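Side-chain contacts in 3-hydroxyisobutyrate dehydrogenase family protein (Geobacter sulfurreducens, PDB 3PDU), which probably reduces succinic semialdehyde to gamma-hydroxybutyrate with NADPH, as a member of the beta-hydroxyacid dehydrogenase family: residues G220-L223 and E227-T230; E53-C58 and N79-G84. One frame throughout, in Å; residues are numbered along the deposited sequence.

The two contacts lie in different parts of the chain, their centres about 39 Å apart and on opposite sides of its middle. Interaction 1 joins the last turns of helix 214-225 to the loop that follows, in the helical C-terminal part. Interaction 2 joins helix 51-57 to the loop ahead of strand 90-93, in the N-terminal nucleotide-binding domain. Both are partly buried. They hold no element in common. Interaction 1 is mostly a methionine side chain against an aromatic ring and backbone, with one weak hydrogen bond. Interaction 2 has no hydrogen bond between its segments and relies on a cysteine, a valine and close backbone packing at a glycine.

Interaction 1: residues G220-L223 and E227-T230; sequences GQML and EFPT
M222, near the end of helix 214-225, and F228, in the loop just after it, make a Met-aromatic contact. This is local packing in the all-helical C-terminal part of the beta-hydroxyacid dehydrogenase fold. M222 has the most surface buried here. Its CG stands beside the backbone N (chi1 -72°), and the chain is extended beyond CG. This carries the side chain out along the loop 227-229. M222 CB lies 3.4 Å from E227 O and 3.9 Å from F228 CD1. Further out, M222 SD sits 5.3 Å from the centroid of the F228 ring. It is 65° off the ring normal, so the sulfur approaches obliquely. The methyl end goes past the ring to the next residue, with M222 CE 3.6 Å from P229 O.

F228 also meets L223. L223 CD2 comes to the ring edge, near the ring plane, 3.8 Å from F228 CE1. The ring therefore touches two successive residues of the helix. L223 also packs on L185 and M189 of helix 166-194, and both L223 and F228 touch helix 282-285. F228 is also backbone hydrogen-bonded to D277, in a loop whose D277 and A279 touch M222.

The backbone link between the segments is weak. S225 OG supports the turn, with hydrogen bonds to both M222 O and E227 N. E227 N reaches M222 O directly at 3.5 Å, with an angle of 129° at the hydrogen.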
loop_
_atom_site.group_PDB
_atom_site.type_symbol
_atom_site.label_atom_id
_atom_site.label_comp_id
_atom_site.label_asym_id
_atom_site.label_seq_id
_atom_site.Cartn_x
_atom_site.Cartn_y
_atom_site.Cartn_z
ATOM N N GLY A 220 -21.975 -3.264 -8.768
ATOM C CA GLY A 220 -21.966 -2.031 -9.538
ATOM C C GLY A 220 -23.244 -1.231 -9.352
ATOM O O GLY A 220 -23.223 0.001 -9.261
ATOM N N GLN A 221 -24.372 -1.927 -9.295
ATOM C CA GLN A 221 -25.644 -1.245 -9.099
ATOM C C GLN A 221 -25.746 -0.606 -7.714
ATOM O O GLN A 221 -26.368 0.442 -7.565
ATOM C CB GLN A 221 -26.824 -2.185 -9.359
ATOM C CG GLN A 221 -26.991 -2.541 -10.840
ATOM C CD GLN A 221 -27.143 -1.307 -11.731
ATOM O OE1 GLN A 221 -27.955 -0.415 -11.454
ATOM N NE2 GLN A 221 -26.355 -1.255 -12.810
ATOM N N MET A 222 -25.147 -1.232 -6.705
ATOM C CA MET A 222 -25.082 -0.610 -5.384
ATOM C C MET A 222 -24.279 0.679 -5.449
ATOM O O MET A 222 -24.635 1.683 -4.822
ATOM C CB MET A 222 -24.410 -1.539 -4.373
ATOM C CG MET A 222 -25.230 -2.721 -3.964
ATOM S SD MET A 222 -24.362 -3.629 -2.671
ATOM C CE MET A 222 -25.417 -5.071 -2.529
ATOM N N LEU A 223 -23.178 0.648 -6.192
ATOM C CA LEU A 223 -22.319 1.827 -6.291
ATOM C C LEU A 223 -23.077 2.972 -6.953
ATOM O O LEU A 223 -22.925 4.131 -6.570
ATOM C CB LEU A 223 -21.048 1.516 -7.084
ATOM C CG LEU A 223 -20.188 0.346 -6.604
ATOM C CD1 LEU A 223 -18.812 0.380 -7.280
ATOM C CD2 LEU A 223 -20.029 0.372 -5.102
ATOM N N GLU A 227 -26.783 2.702 -2.264
ATOM C CA GLU A 227 -27.479 1.917 -1.243
ATOM C C GLU A 227 -26.813 0.550 -1.112
ATOM O O GLU A 227 -26.587 -0.118 -2.116
ATOM C CB GLU A 227 -28.953 1.739 -1.613
ATOM C CG GLU A 227 -29.761 3.026 -1.608
ATOM C CD GLU A 227 -30.386 3.322 -0.253
ATOM O OE1 GLU A 227 -29.640 3.418 0.746
ATOM O OE2 GLU A 227 -31.628 3.460 -0.188
ATOM N N PHE A 228 -26.508 0.136 0.115
ATOM C CA PHE A 228 -25.726 -1.086 0.325
ATOM C C PHE A 228 -26.410 -2.090 1.249
ATOM O O PHE A 228 -25.881 -2.426 2.316
ATOM C CB PHE A 228 -24.321 -0.732 0.844
ATOM C CG PHE A 228 -23.590 0.240 -0.039
ATOM C CD1 PHE A 228 -22.791 -0.214 -1.081
ATOM C CD2 PHE A 228 -23.738 1.601 0.140
ATOM C CE1 PHE A 228 -22.130 0.671 -1.905
ATOM C CE2 PHE A 228 -23.087 2.498 -0.691
ATOM C CZ PHE A 228 -22.287 2.035 -1.716
ATOM N N PRO A 229 -27.582 -2.594 0.829
ATOM C CA PRO A 229 -28.281 -3.610 1.621
ATOM C C PRO A 229 -27.381 -4.836 1.801
ATOM O O PRO A 229 -26.720 -5.276 0.857
ATOM C CB PRO A 229 -29.500 -3.949 0.766
ATOM C CG PRO A 229 -29.089 -3.586 -0.633
ATOM C CD PRO A 229 -28.191 -2.398 -0.497
ATOM N N THR A 230 -27.348 -5.379 3.012
ATOM C CA THR A 230 -26.287 -6.312 3.374
ATOM C C THR A 230 -26.475 -7.723 2.841
ATOM O O THR A 230 -27.420 -8.411 3.224
ATOM C CB THR A 230 -26.125 -6.372 4.899
ATOM O OG1 THR A 230 -25.986 -5.040 5.406
ATOM C CG2 THR A 230 -24.896 -7.188 5.273
#

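Interaction 2: residues E53-C58 and N79-G84; sequences EVCAAC and NGVLEG
C55 of helix 51-57 packs its sulfur against V81, in the Rossmann-type nucleotide-binding domain. V81 belongs to the loop between helix 68-76 and strand 90-93. C55 SG touches both methyls of V81, at 3.7 Å from V81 CG1 and 3.9 Å from V81 CG2. The thiol thus sits across the fork of the valine. C55 SG stands beside its own backbone N (chi1 -68°), and its CB points toward the loop. C55 CB is 4.0 Å from V81 O.

The next residue of the helix meets G84, where backbone lies on backbone. A56 and G84 have the nearest CA atoms of the two segments, 4.2 Å apart. A56 CB also rests 3.8 Å from G84 O. G84 has no side chain, and its CA faces the helix backbone at A56, so the two backbones can meet directly. C55 O and G84 O lie 3.5 Å apart.

Outside this shell, C55 touches T61 of strand 60-63 and V81 packs on V74 of helix 68-76. The loop is held to that helix by backbone bonds of V81 and L82, and to A52 by a backbone bond of N79. R89 bonds both oxygens, NE to C55 O and NH2 to G84 O, which probably offsets their repulsion. G84 O also receives a CA-H...O contact from A56 CA at 3.4 Å, with an angle of 134° at the hydrogen.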
loop_
_atom_site.group_PDB
_atom_site.type_symbol
_atom_site.label_atom_id
_atom_site.label_comp_id
_atom_site.label_asym_id
_atom_site.label_seq_id
_atom_site.Cartn_x
_atom_site.Cartn_y
_atom_site.Cartn_z
ATOM N N GLU A 53 -26.533 -28.982 24.196
ATOM C CA GLU A 53 -27.790 -29.704 24.031
ATOM C C GLU A 53 -27.976 -30.179 22.596
ATOM O O GLU A 53 -28.430 -31.298 22.353
ATOM C CB GLU A 53 -28.989 -28.850 24.465
ATOM C CG GLU A 53 -30.321 -29.591 24.348
ATOM C CD GLU A 53 -31.538 -28.681 24.443
ATOM O OE1 GLU A 53 -31.453 -27.628 25.106
ATOM O OE2 GLU A 53 -32.586 -29.028 23.852
ATOM N N VAL A 54 -27.619 -29.334 21.638
ATOM C CA VAL A 54 -27.756 -29.716 20.238
ATOM C C VAL A 54 -26.840 -30.901 19.903
ATOM O O VAL A 54 -27.271 -31.885 19.292
ATOM C CB VAL A 54 -27.441 -28.538 19.311
ATOM C CG1 VAL A 54 -27.465 -28.990 17.840
ATOM C CG2 VAL A 54 -28.435 -27.383 19.543
ATOM N N CYS A 55 -25.577 -30.808 20.302
ATOM C CA CYS A 55 -24.581 -31.807 19.886
ATOM C C CYS A 55 -24.735 -33.148 20.611
ATOM O O CYS A 55 -24.283 -34.185 20.125
ATOM C CB CYS A 55 -23.165 -31.259 20.053
ATOM S SG CYS A 55 -22.791 -29.905 18.904
ATOM N N ALA A 56 -25.376 -33.123 21.770
ATOM C CA ALA A 56 -25.698 -34.351 22.486
ATOM C C ALA A 56 -26.850 -35.087 21.796
ATOM O O ALA A 56 -26.927 -36.307 21.838
ATOM C CB ALA A 56 -26.063 -34.037 23.941
ATOM N N ALA A 57 -27.739 -34.342 21.152
ATOM C CA ALA A 57 -28.974 -34.934 20.636
ATOM C C ALA A 57 -28.992 -35.200 19.125
ATOM O O ALA A 57 -29.771 -36.023 18.654
ATOM C CB ALA A 57 -30.171 -34.078 21.026
ATOM N N CYS A 58 -28.146 -34.510 18.372
ATOM C CA CYS A 58 -28.225 -34.561 16.912
ATOM C C CYS A 58 -27.081 -35.346 16.272
ATOM O O CYS A 58 -25.933 -35.231 16.688
ATOM C CB CYS A 58 -28.249 -33.148 16.348
ATOM S SG CYS A 58 -29.692 -32.199 16.855
ATOM N N ASN A 79 -21.183 -24.952 28.246
ATOM C CA ASN A 79 -22.338 -25.480 27.523
ATOM C C ASN A 79 -22.097 -25.497 26.018
ATOM O O ASN A 79 -23.039 -25.443 25.218
ATOM C CB ASN A 79 -23.600 -24.675 27.864
ATOM C CG ASN A 79 -23.798 -24.518 29.361
ATOM O OD1 ASN A 79 -23.834 -25.501 30.100
ATOM N ND2 ASN A 79 -23.930 -23.277 29.812
ATOM N N GLY A 80 -20.824 -25.584 25.635
ATOM C CA GLY A 80 -20.445 -25.544 24.233
ATOM C C GLY A 80 -20.432 -26.914 23.585
ATOM O O GLY A 80 -20.818 -27.896 24.206
ATOM N N VAL A 81 -19.982 -26.977 22.334
ATOM C CA VAL A 81 -20.011 -28.216 21.556
ATOM C C VAL A 81 -19.354 -29.397 22.279
ATOM O O VAL A 81 -19.884 -30.507 22.285
ATOM C CB VAL A 81 -19.354 -28.016 20.172
ATOM C CG1 VAL A 81 -19.155 -29.361 19.435
ATOM C CG2 VAL A 81 -20.194 -27.037 19.324
ATOM N N LEU A 82 -18.204 -29.156 22.887
ATOM C CA LEU A 82 -17.427 -30.242 23.470
ATOM C C LEU A 82 -18.129 -30.899 24.660
ATOM O O LEU A 82 -17.837 -32.048 24.991
ATOM C CB LEU A 82 -16.044 -29.751 23.885
ATOM C CG LEU A 82 -15.119 -29.207 22.794
ATOM C CD1 LEU A 82 -13.806 -28.758 23.433
ATOM C CD2 LEU A 82 -14.861 -30.219 21.681
ATOM N N GLU A 83 -19.058 -30.182 25.289
ATOM C CA GLU A 83 -19.784 -30.730 26.438
ATOM C C GLU A 83 -20.909 -31.671 26.009
ATOM O O GLU A 83 -21.496 -32.358 26.835
ATOM C CB GLU A 83 -20.352 -29.614 27.321
ATOM C CG GLU A 83 -19.292 -28.717 27.949
ATOM C CD GLU A 83 -19.857 -27.802 29.032
ATOM O OE1 GLU A 83 -21.086 -27.836 29.268
ATOM O OE2 GLU A 83 -19.072 -27.048 29.649
ATOM N N GLY A 84 -21.216 -31.694 24.717
ATOM C CA GLY A 84 -22.268 -32.562 24.216
ATOM C C GLY A 84 -21.853 -33.565 23.148
ATOM O O GLY A 84 -22.412 -34.653 23.082
#